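Local coordinates for DNA repair protein RAD2 (Saccharomyces cerevisiae, PDB 4Q0Z), which acts as a magnesium-dependent single-stranded DNA endonuclease that is essential for the incision step of excision repair, at residues L21-M26 / G68-F73; V49-I54 / T345-P350; K202-M207 / V214-A219. All coordinates share one frame; numbering follows the deposited sequence.

Contact 1. Residues L21-M26 / G68-F73; sequences LEDKRM and GIRPVF
A bend about chi3 of Arg70 (-73°), together with a chi1 of -55° that sets Arg25 CG beside its own backbone N, brings the head of Arg70 edge-on to Asp23 O with one face against Arg25 CG. There the guanidinium grips one backbone atom side-on: Arg70 NH2 and NE donate to Asp23 O at 3.1 and 3.2 Å, with that oxygen almost in the guanidinium plane. NH2 arrives nearly in line with the carbonyl bond, whereas NE sits above the carbonyl plane. Over the covered face, Arg25 CG is 3.4 Å from Arg70 NH2. The two guanidinium planes are 27° apart, and the proximity of like charge is probably eased by the salt bridge of Arg25 to Asp186.

Asp23 belongs to a type II turn, Leu21 to Lys24, which fits against the end of helix 52-66. Gly68, the C-prime residue of the Schellman motif there, offers its O to Asp23 N at 2.8 Å, and a water links that O to Asp23 OD1. Parallel pairing follows: Arg70 N to Lys24 O (2.9 Å), Met26 N to Arg70 O (3.1 Å) and Val72 N to Met26 O (3.0 Å). Ile69 turns CG2 to Met26 CG, 3.6 Å away, and CG1 to Leu21 CB.

The pairing completes a beta-alpha-beta crossover, with strands 25-29 and 70-75 adjacent in the central sheet. Helix 52-66 packs on Ile69, Pro71 and Phe73 through Leu64, Trp331 is a cation-pi partner of Arg70, and strands 187-189 and 165-167 continue the sheet on either side.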
loop_
_atom_site.group_PDB
_atom_site.type_symbol
_atom_site.label_atom_id
_atom_site.label_comp_id
_atom_site.label_asym_id
_atom_site.label_seq_id
_atom_site.Cartn_x
_atom_site.Cartn_y
_atom_site.Cartn_z
ATOM N N LEU A 21 -36.184 14.131 6.343
ATOM C CA LEU A 21 -35.604 15.404 6.775
ATOM C C LEU A 21 -36.503 16.591 6.545
ATOM O O LEU A 21 -36.112 17.730 6.803
ATOM C CB LEU A 21 -34.238 15.639 6.128
ATOM C CG LEU A 21 -33.262 14.509 6.471
ATOM C CD1 LEU A 21 -31.858 14.820 6.011
ATOM C CD2 LEU A 21 -33.287 14.212 7.960
ATOM N N GLU A 22 -37.714 16.322 6.083
ATOM C CA GLU A 22 -38.652 17.383 5.783
ATOM C C GLU A 22 -38.803 18.322 6.969
ATOM O O GLU A 22 -38.917 17.877 8.113
ATOM C CB GLU A 22 -39.997 16.795 5.364
ATOM C CG GLU A 22 -41.019 17.845 4.990
ATOM C CD GLU A 22 -42.259 17.260 4.356
ATOM O OE1 GLU A 22 -43.229 18.017 4.128
ATOM O OE2 GLU A 22 -42.253 16.048 4.070
ATOM N N ASP A 23 -38.751 19.622 6.684
ATOM C CA ASP A 23 -38.935 20.678 7.686
ATOM C C ASP A 23 -37.813 20.881 8.692
ATOM O O ASP A 23 -37.886 21.805 9.491
ATOM C CB ASP A 23 -40.263 20.516 8.416
ATOM C CG ASP A 23 -41.399 21.118 7.647
ATOM O OD1 ASP A 23 -41.204 22.253 7.155
ATOM O OD2 ASP A 23 -42.453 20.456 7.507
ATOM N N LYS A 24 -36.788 20.035 8.661
ATOM C CA LYS A 24 -35.631 20.220 9.530
ATOM C C LYS A 24 -34.802 21.449 9.142
ATOM O O LYS A 24 -34.573 21.720 7.954
ATOM C CB LYS A 24 -34.749 18.974 9.520
ATOM C CG LYS A 24 -35.237 17.866 10.454
ATOM C CD LYS A 24 -34.287 16.658 10.403
ATOM C CE LYS A 24 -34.555 15.642 11.510
ATOM N NZ LYS A 24 -34.022 16.089 12.831
ATOM N N ARG A 25 -34.376 22.196 10.156
ATOM C CA ARG A 25 -33.438 23.302 9.975
ATOM C C ARG A 25 -32.028 22.714 9.937
ATOM O O ARG A 25 -31.611 22.024 10.859
ATOM C CB ARG A 25 -33.578 24.319 11.119
ATOM C CG ARG A 25 -35.004 24.860 11.313
ATOM C CD ARG A 25 -35.207 25.503 12.696
ATOM N NE ARG A 25 -34.876 24.585 13.784
ATOM C CZ ARG A 25 -34.409 24.963 14.973
ATOM N NH1 ARG A 25 -34.210 26.249 15.239
ATOM N NH2 ARG A 25 -34.121 24.052 15.893
ATOM N N MET A 26 -31.306 22.967 8.857
ATOM C CA MET A 26 -30.019 22.337 8.656
ATOM C C MET A 26 -28.957 23.379 8.377
ATOM O O MET A 26 -29.050 24.095 7.397
ATOM C CB MET A 26 -30.095 21.384 7.460
ATOM C CG MET A 26 -30.945 20.142 7.668
ATOM S SD MET A 26 -30.108 18.960 8.723
ATOM C CE MET A 26 -30.947 17.468 8.241
ATOM N N GLY A 68 -37.662 19.625 1.266
ATOM C CA GLY A 68 -38.301 20.494 2.240
ATOM C C GLY A 68 -37.414 20.822 3.424
ATOM O O GLY A 68 -37.893 21.112 4.530
ATOM N N ILE A 69 -36.110 20.772 3.195
ATOM C CA ILE A 69 -35.162 21.181 4.213
ATOM C C ILE A 69 -35.104 22.698 4.280
ATOM O O ILE A 69 -35.208 23.372 3.260
ATOM C CB ILE A 69 -33.772 20.607 3.923
ATOM C CG1 ILE A 69 -33.790 19.094 4.153
ATOM C CG2 ILE A 69 -32.725 21.266 4.796
ATOM C CD1 ILE A 69 -32.783 18.331 3.296
ATOM N N ARG A 70 -34.972 23.233 5.490
ATOM C CA ARG A 70 -34.814 24.662 5.689
ATOM C C ARG A 70 -33.365 24.976 6.009
ATOM O O ARG A 70 -32.937 24.919 7.150
ATOM C CB ARG A 70 -35.741 25.137 6.806
ATOM C CG ARG A 70 -37.213 25.016 6.422
ATOM C CD ARG A 70 -38.119 25.666 7.456
ATOM N NE ARG A 70 -38.171 24.851 8.662
ATOM C CZ ARG A 70 -38.317 25.342 9.887
ATOM N NH1 ARG A 70 -38.419 26.653 10.060
ATOM N NH2 ARG A 70 -38.354 24.524 10.938
ATOM N N PRO A 71 -32.594 25.312 4.989
ATOM C CA PRO A 71 -31.151 25.373 5.213
ATOM C C PRO A 71 -30.728 26.778 5.592
ATOM O O PRO A 71 -31.391 27.779 5.235
ATOM C CB PRO A 71 -30.600 25.022 3.839
ATOM C CG PRO A 71 -31.654 25.616 2.860
ATOM C CD PRO A 71 -32.974 25.581 3.587
ATOM N N VAL A 72 -29.638 26.858 6.338
ATOM C CA VAL A 72 -28.962 28.133 6.519
ATOM C C VAL A 72 -27.505 27.902 6.156
ATOM O O VAL A 72 -26.852 26.998 6.683
ATOM C CB VAL A 72 -29.142 28.746 7.942
ATOM C CG1 VAL A 72 -28.964 27.712 8.989
ATOM C CG2 VAL A 72 -28.168 29.948 8.161
ATOM N N PHE A 73 -27.022 28.697 5.209
ATOM C CA PHE A 73 -25.714 28.483 4.622
ATOM C C PHE A 73 -24.651 29.182 5.452
ATOM O O PHE A 73 -24.855 30.298 5.924
ATOM C CB PHE A 73 -25.700 28.987 3.181
ATOM C CG PHE A 73 -26.180 27.966 2.176
ATOM C CD1 PHE A 73 -27.442 27.392 2.290
ATOM C CD2 PHE A 73 -25.372 27.591 1.104
ATOM C CE1 PHE A 73 -27.873 26.452 1.370
ATOM C CE2 PHE A 73 -25.807 26.652 0.182
ATOM C CZ PHE A 73 -27.055 26.077 0.315
HETATM O O HOH W 1 -40.006 23.138 4.827
#

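Contact 2. Residues V49-I54 / T345-P350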
loop_
_atom_site.group_PDB
_atom_site.type_symbol
_atom_site.label_atom_id
_atom_site.label_comp_id
_atom_site.label_asym_id
_atom_site.label_seq_id
_atom_site.Cartn_x
_atom_site.Cartn_y
_atom_site.Cartn_z
ATOM N N VAL A 49 -15.173 25.450 -16.546
ATOM C CA VAL A 49 -16.326 26.048 -17.209
ATOM C C VAL A 49 -16.816 27.242 -16.396
ATOM O O VAL A 49 -16.811 27.208 -15.164
ATOM C CB VAL A 49 -17.459 25.031 -17.461
ATOM C CG1 VAL A 49 -17.069 23.661 -16.945
ATOM C CG2 VAL A 49 -18.773 25.510 -16.868
ATOM N N LYS A 50 -17.195 28.308 -17.098
ATOM C CA LYS A 50 -17.565 29.567 -16.463
ATOM C C LYS A 50 -18.837 29.429 -15.623
ATOM O O LYS A 50 -19.754 28.684 -15.980
ATOM C CB LYS A 50 -17.716 30.670 -17.525
ATOM C CG LYS A 50 -18.371 31.971 -17.033
ATOM C CD LYS A 50 -17.537 33.210 -17.376
ATOM C CE LYS A 50 -18.310 34.504 -17.124
ATOM N NZ LYS A 50 -18.647 34.721 -15.681
ATOM N N ASN A 51 -18.867 30.130 -14.493
ATOM C CA ASN A 51 -20.053 30.177 -13.645
ATOM C C ASN A 51 -20.524 28.830 -13.089
ATOM O O ASN A 51 -21.721 28.650 -12.870
ATOM C CB ASN A 51 -21.214 30.867 -14.383
ATOM C CG ASN A 51 -21.060 32.382 -14.442
ATOM O OD1 ASN A 51 -20.230 32.971 -13.743
ATOM N ND2 ASN A 51 -21.873 33.021 -15.272
ATOM N N SER A 52 -19.608 27.885 -12.868
ATOM C CA SER A 52 -20.010 26.596 -12.296
ATOM C C SER A 52 -20.519 26.756 -10.861
ATOM O O SER A 52 -21.335 25.972 -10.397
ATOM C CB SER A 52 -18.870 25.570 -12.341
ATOM O OG SER A 52 -17.753 26.017 -11.597
ATOM N N HIS A 53 -20.029 27.778 -10.169
ATOM C CA HIS A 53 -20.501 28.088 -8.836
ATOM C C HIS A 53 -22.004 28.385 -8.832
ATOM O O HIS A 53 -22.720 27.954 -7.930
ATOM C CB HIS A 53 -19.689 29.232 -8.205
ATOM C CG HIS A 53 -19.789 30.537 -8.933
ATOM N ND1 HIS A 53 -19.476 30.676 -10.269
ATOM C CD2 HIS A 53 -20.139 31.772 -8.497
ATOM C CE1 HIS A 53 -19.643 31.938 -10.628
ATOM N NE2 HIS A 53 -20.042 32.624 -9.570
ATOM N N ILE A 54 -22.489 29.089 -9.846
ATOM C CA ILE A 54 -23.918 29.367 -9.926
ATOM C C ILE A 54 -24.707 28.102 -10.254
ATOM O O ILE A 54 -25.694 27.781 -9.597
ATOM C CB ILE A 54 -24.209 30.514 -10.901
ATOM C CG1 ILE A 54 -23.734 31.819 -10.270
ATOM C CG2 ILE A 54 -25.706 30.605 -11.229
ATOM C CD1 ILE A 54 -23.452 32.888 -11.264
ATOM N N THR A 345 -29.402 36.495 -16.444
ATOM C CA THR A 345 -28.178 37.275 -16.434
ATOM C C THR A 345 -26.912 36.437 -16.300
ATOM O O THR A 345 -25.980 36.597 -17.086
ATOM C CB THR A 345 -28.212 38.290 -15.291
ATOM O OG1 THR A 345 -29.392 39.087 -15.408
ATOM C CG2 THR A 345 -26.995 39.174 -15.331
ATOM N N GLN A 346 -26.866 35.559 -15.298
ATOM C CA GLN A 346 -25.640 34.814 -14.995
ATOM C C GLN A 346 -25.424 33.621 -15.928
ATOM O O GLN A 346 -24.294 33.252 -16.208
ATOM C CB GLN A 346 -25.636 34.329 -13.544
ATOM C CG GLN A 346 -25.917 35.401 -12.504
ATOM C CD GLN A 346 -24.855 36.485 -12.433
ATOM O OE1 GLN A 346 -23.682 36.246 -12.693
ATOM N NE2 GLN A 346 -25.274 37.694 -12.077
ATOM N N LEU A 347 -26.505 33.022 -16.416
ATOM C CA LEU A 347 -26.375 31.804 -17.206
ATOM C C LEU A 347 -27.089 31.822 -18.560
ATOM O O LEU A 347 -27.026 30.849 -19.306
ATOM C CB LEU A 347 -26.865 30.605 -16.405
ATOM C CG LEU A 347 -26.039 30.267 -15.171
ATOM C CD1 LEU A 347 -26.584 29.022 -14.547
ATOM C CD2 LEU A 347 -24.591 30.072 -15.535
ATOM N N GLY A 348 -27.782 32.907 -18.882
ATOM C CA GLY A 348 -28.479 32.957 -20.144
ATOM C C GLY A 348 -29.675 32.039 -20.243
ATOM O O GLY A 348 -30.143 31.755 -21.342
ATOM N N TRP A 349 -30.188 31.578 -19.111
ATOM C CA TRP A 349 -31.384 30.750 -19.145
ATOM C C TRP A 349 -32.580 31.619 -19.488
ATOM O O TRP A 349 -32.805 32.651 -18.854
ATOM C CB TRP A 349 -31.656 30.094 -17.789
ATOM C CG TRP A 349 -30.702 29.012 -17.355
ATOM C CD1 TRP A 349 -29.496 28.699 -17.908
ATOM C CD2 TRP A 349 -30.884 28.109 -16.246
ATOM N NE1 TRP A 349 -28.920 27.654 -17.217
ATOM C CE2 TRP A 349 -29.755 27.270 -16.202
ATOM C CE3 TRP A 349 -31.897 27.935 -15.291
ATOM C CZ2 TRP A 349 -29.600 26.274 -15.233
ATOM C CZ3 TRP A 349 -31.749 26.936 -14.333
ATOM C CH2 TRP A 349 -30.607 26.120 -14.313
ATOM N N PRO A 350 -33.363 31.208 -20.487
ATOM C CA PRO A 350 -34.643 31.894 -20.703
ATOM C C PRO A 350 -35.541 31.687 -19.496
ATOM O O PRO A 350 -35.370 30.722 -18.741
ATOM C CB PRO A 350 -35.233 31.170 -21.916
ATOM C CG PRO A 350 -34.061 30.577 -22.608
ATOM C CD PRO A 350 -33.070 30.224 -21.536
#
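Asn51 and Ile54 meet Gln346 and Leu347 where two helix ends pack together: the start of helix 52-66, with Asn51 at the N-cap position, and the last turn of helix 336-347. The case illustrates how a few side chains, differently oriented, can join elements far apart in sequence.

Ile54 is the apolar centre, and its two branches serve different partners. The Ile54 and Gln346 side chains cross at about a right angle, Ile54 CD1 lying 3.5 Å from Gln346 CB. Because the Gln346 chain folds at chi2 (-65°), its CG, CD and OE1 also curl round this methyl, and OE1 comes to 3.7 Å of Ile54 CD1. The other branch, CG2, stands anti to the Ile54 backbone N and lies 3.8 Å from Leu347 CD1; here the two side chains slide past each other in opposite directions. Leu347 forks in turn. Its CD2 touches Asn51 CB at 3.7 Å, while CD1 also rests over the rim of the Trp349 ring, whose indole meets Phe58 of helix 52-66 edge-to-face.

His53 NE2 hydrogen-bonds Glu153 of helix 148-161, so the start of helix 52-66 also meets a second helix. Leu347 ends its own helix, and Gly348, with positive phi, leads the chain toward helix 351-361.

Polar contact is slight. Asn51 makes no capping bond with its side chain; its ND2 instead reaches Gln346 O at 2.6 Å, a weak bond bent to 120° at the hydrogen. The amide's other end is held by its neighbour, as Lys50 NZ donates to Asn51 OD1 at 3.1 Å from above the carbonyl plane.

Contact 3. Residues K202-M207 / V214-A219; sequences KIYKNM and VEFYDA
The beta hairpin of strands 203-205 and 213-217, in the I-domain, sets an aromatic pair on one face and a DNA-facing polar cluster on the other. Ile203 with Tyr217 and Lys205 with Glu215 are hydrogen-bonded pairs; all four bonds lie in the carbonyl planes, and the Lys205 N to Glu215 O bond is 2.8 Å long. Between them, Tyr204 and Phe216 form the non-hydrogen-bonded pair. Phe216, with CG anti to its backbone N (chi1 179°), turns a ring edge onto the Tyr204 face in a T-shaped stack, planes at 64° and CD1 3.3 Å from Tyr204 CZ. Val214 CG1 meets the Tyr204 ring at its edge, 3.9 Å from CD2.

On the face of Lys205, Glu215 and Tyr217, Lys205 CB packs 3.7 Å from Tyr217 CE1. Lys205 NZ donates to Asn206 OD1 at 2.7 Å, shares a water with Glu215 OE1 and forms a salt bridge to a DNA phosphate, with Trp6 as a cation-pi partner. Tyr217 OH donates to Glu215 OE1 at 2.8 Å, which steadies the carboxylate.

Lys202 and Ile203 both face Tyr217: a G1 beta bulge, here at the end of the antiparallel hairpin away from its connecting loop.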
loop_
_atom_site.group_PDB
_atom_site.type_symbol
_atom_site.label_atom_id
_atom_site.label_comp_id
_atom_site.label_asym_id
_atom_site.label_seq_id
_atom_site.Cartn_x
_atom_site.Cartn_y
_atom_site.Cartn_z
ATOM N N LYS A 202 -24.737 15.321 15.177
ATOM C CA LYS A 202 -25.878 15.261 14.263
ATOM C C LYS A 202 -25.467 15.749 12.872
ATOM O O LYS A 202 -25.971 16.742 12.344
ATOM C CB LYS A 202 -27.047 16.066 14.806
ATOM C CG LYS A 202 -27.588 15.540 16.111
ATOM C CD LYS A 202 -28.778 16.386 16.566
ATOM C CE LYS A 202 -29.660 15.625 17.557
ATOM N NZ LYS A 202 -30.372 16.523 18.525
ATOM N N ILE A 203 -24.525 15.015 12.307
ATOM C CA ILE A 203 -23.858 15.372 11.097
ATOM C C ILE A 203 -24.492 14.569 10.002
ATOM O O ILE A 203 -24.689 13.359 10.144
ATOM C CB ILE A 203 -22.366 15.012 11.202
ATOM C CG1 ILE A 203 -21.749 15.747 12.391
ATOM C CG2 ILE A 203 -21.635 15.371 9.941
ATOM C CD1 ILE A 203 -22.024 17.239 12.338
ATOM N N TYR A 204 -24.838 15.254 8.915
ATOM C CA TYR A 204 -25.378 14.594 7.744
ATOM C C TYR A 204 -24.360 14.675 6.616
ATOM O O TYR A 204 -24.112 15.742 6.058
ATOM C CB TYR A 204 -26.694 15.235 7.356
ATOM C CG TYR A 204 -27.785 15.009 8.371
ATOM C CD1 TYR A 204 -27.889 15.813 9.514
ATOM C CD2 TYR A 204 -28.721 13.987 8.191
ATOM C CE1 TYR A 204 -28.902 15.604 10.454
ATOM C CE2 TYR A 204 -29.724 13.763 9.121
ATOM C CZ TYR A 204 -29.815 14.579 10.240
ATOM O OH TYR A 204 -30.818 14.350 11.136
ATOM N N LYS A 205 -23.777 13.527 6.295
ATOM C CA LYS A 205 -22.625 13.435 5.414
ATOM C C LYS A 205 -23.026 12.911 4.047
ATOM O O LYS A 205 -23.918 12.080 3.955
ATOM C CB LYS A 205 -21.582 12.517 6.061
ATOM C CG LYS A 205 -20.525 11.954 5.126
ATOM C CD LYS A 205 -19.134 12.310 5.585
ATOM C CE LYS A 205 -18.120 11.316 5.046
ATOM N NZ LYS A 205 -18.375 10.896 3.651
ATOM N N ASN A 206 -22.344 13.389 3.005
ATOM C CA ASN A 206 -22.654 13.057 1.608
ATOM C C ASN A 206 -24.046 13.497 1.143
ATOM O O ASN A 206 -24.675 12.818 0.326
ATOM C CB ASN A 206 -22.478 11.565 1.320
ATOM C CG ASN A 206 -21.109 11.041 1.714
ATOM O OD1 ASN A 206 -20.144 11.789 1.844
ATOM N ND2 ASN A 206 -21.022 9.739 1.890
ATOM N N MET A 207 -24.521 14.630 1.656
ATOM C CA MET A 207 -25.807 15.169 1.240
ATOM C C MET A 207 -25.840 15.373 -0.268
ATOM O O MET A 207 -26.844 15.108 -0.907
ATOM C CB MET A 207 -26.111 16.486 1.957
ATOM C CG MET A 207 -27.437 17.129 1.544
ATOM S SD MET A 207 -28.885 16.182 2.058
ATOM C CE MET A 207 -28.691 16.122 3.817
ATOM N N VAL A 214 -28.524 9.599 2.797
ATOM C CA VAL A 214 -27.462 10.391 3.391
ATOM C C VAL A 214 -26.927 9.642 4.634
ATOM O O VAL A 214 -27.627 8.812 5.184
ATOM C CB VAL A 214 -28.016 11.793 3.755
ATOM C CG1 VAL A 214 -28.819 11.745 5.049
ATOM C CG2 VAL A 214 -26.926 12.807 3.848
ATOM N N GLU A 215 -25.692 9.903 5.060
ATOM C CA GLU A 215 -25.151 9.233 6.245
ATOM C C GLU A 215 -25.180 10.103 7.507
ATOM O O GLU A 215 -24.643 11.213 7.524
ATOM C CB GLU A 215 -23.707 8.739 6.002
ATOM C CG GLU A 215 -23.577 7.561 5.034
ATOM C CD GLU A 215 -22.131 7.256 4.628
ATOM O OE1 GLU A 215 -21.196 7.808 5.251
ATOM O OE2 GLU A 215 -21.936 6.466 3.676
ATOM N N PHE A 216 -25.758 9.568 8.578
ATOM C CA PHE A 216 -25.918 10.305 9.832
ATOM C C PHE A 216 -24.905 9.881 10.917
ATOM O O PHE A 216 -24.710 8.693 11.179
ATOM C CB PHE A 216 -27.358 10.154 10.321
ATOM C CG PHE A 216 -27.646 10.839 11.626
ATOM C CD1 PHE A 216 -28.034 12.179 11.653
ATOM C CD2 PHE A 216 -27.582 10.134 12.829
ATOM C CE1 PHE A 216 -28.341 12.823 12.854
ATOM C CE2 PHE A 216 -27.867 10.777 14.053
ATOM C CZ PHE A 216 -28.254 12.117 14.062
ATOM N N TYR A 217 -24.258 10.865 11.537
ATOM C CA TYR A 217 -23.273 10.600 12.578
ATOM C C TYR A 217 -23.619 11.455 13.773
ATOM O O TYR A 217 -24.132 12.567 13.609
ATOM C CB TYR A 217 -21.867 10.975 12.098
ATOM C CG TYR A 217 -21.341 10.162 10.933
ATOM C CD1 TYR A 217 -21.667 10.495 9.615
ATOM C CD2 TYR A 217 -20.492 9.070 11.147
ATOM C CE1 TYR A 217 -21.187 9.758 8.542
ATOM C CE2 TYR A 217 -19.996 8.318 10.075
ATOM C CZ TYR A 217 -20.344 8.670 8.784
ATOM O OH TYR A 217 -19.876 7.914 7.740
ATOM N N ASP A 218 -23.341 10.962 14.977
ATOM C CA ASP A 218 -23.518 11.786 16.180
ATOM C C ASP A 218 -22.469 11.432 17.244
ATOM O O ASP A 218 -21.900 10.341 17.231
ATOM C CB ASP A 218 -24.938 11.655 16.739
ATOM C CG ASP A 218 -25.175 10.312 17.416
ATOM O OD1 ASP A 218 -24.719 10.149 18.564
ATOM O OD2 ASP A 218 -25.801 9.419 16.802
ATOM N N ALA A 219 -22.233 12.362 18.163
ATOM C CA ALA A 219 -21.143 12.253 19.123
ATOM C C ALA A 219 -21.317 11.069 20.061
ATOM O O ALA A 219 -20.345 10.412 20.418
ATOM C CB ALA A 219 -21.026 13.545 19.941
HETATM O O HOH W 2 -18.577 8.211 4.228
HETATM O O HOH W 3 -23.306 8.033 1.093
#

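In the fold
From the N terminus, the chain lays down 21-26, passes 49-54 at the start of helix 52-66, and returns at 68-73, where contact 1 closes its loop. Contact 2 opens inside that loop but closes only at 345-350, so the two cross; it ties the N-domain to the C-terminal helices. Contact 3, a short hairpin of the I-domain, opens after contact 1 has closed and falls wholly within the long span bridged by contact 2. Contacts 1 and 3 share one mixed sheet and touch where Met26 and Leu21 pack on Tyr204, joining N-domain to I-domain. Contact 2 stands apart, linked to contact 1 through helix 52-66.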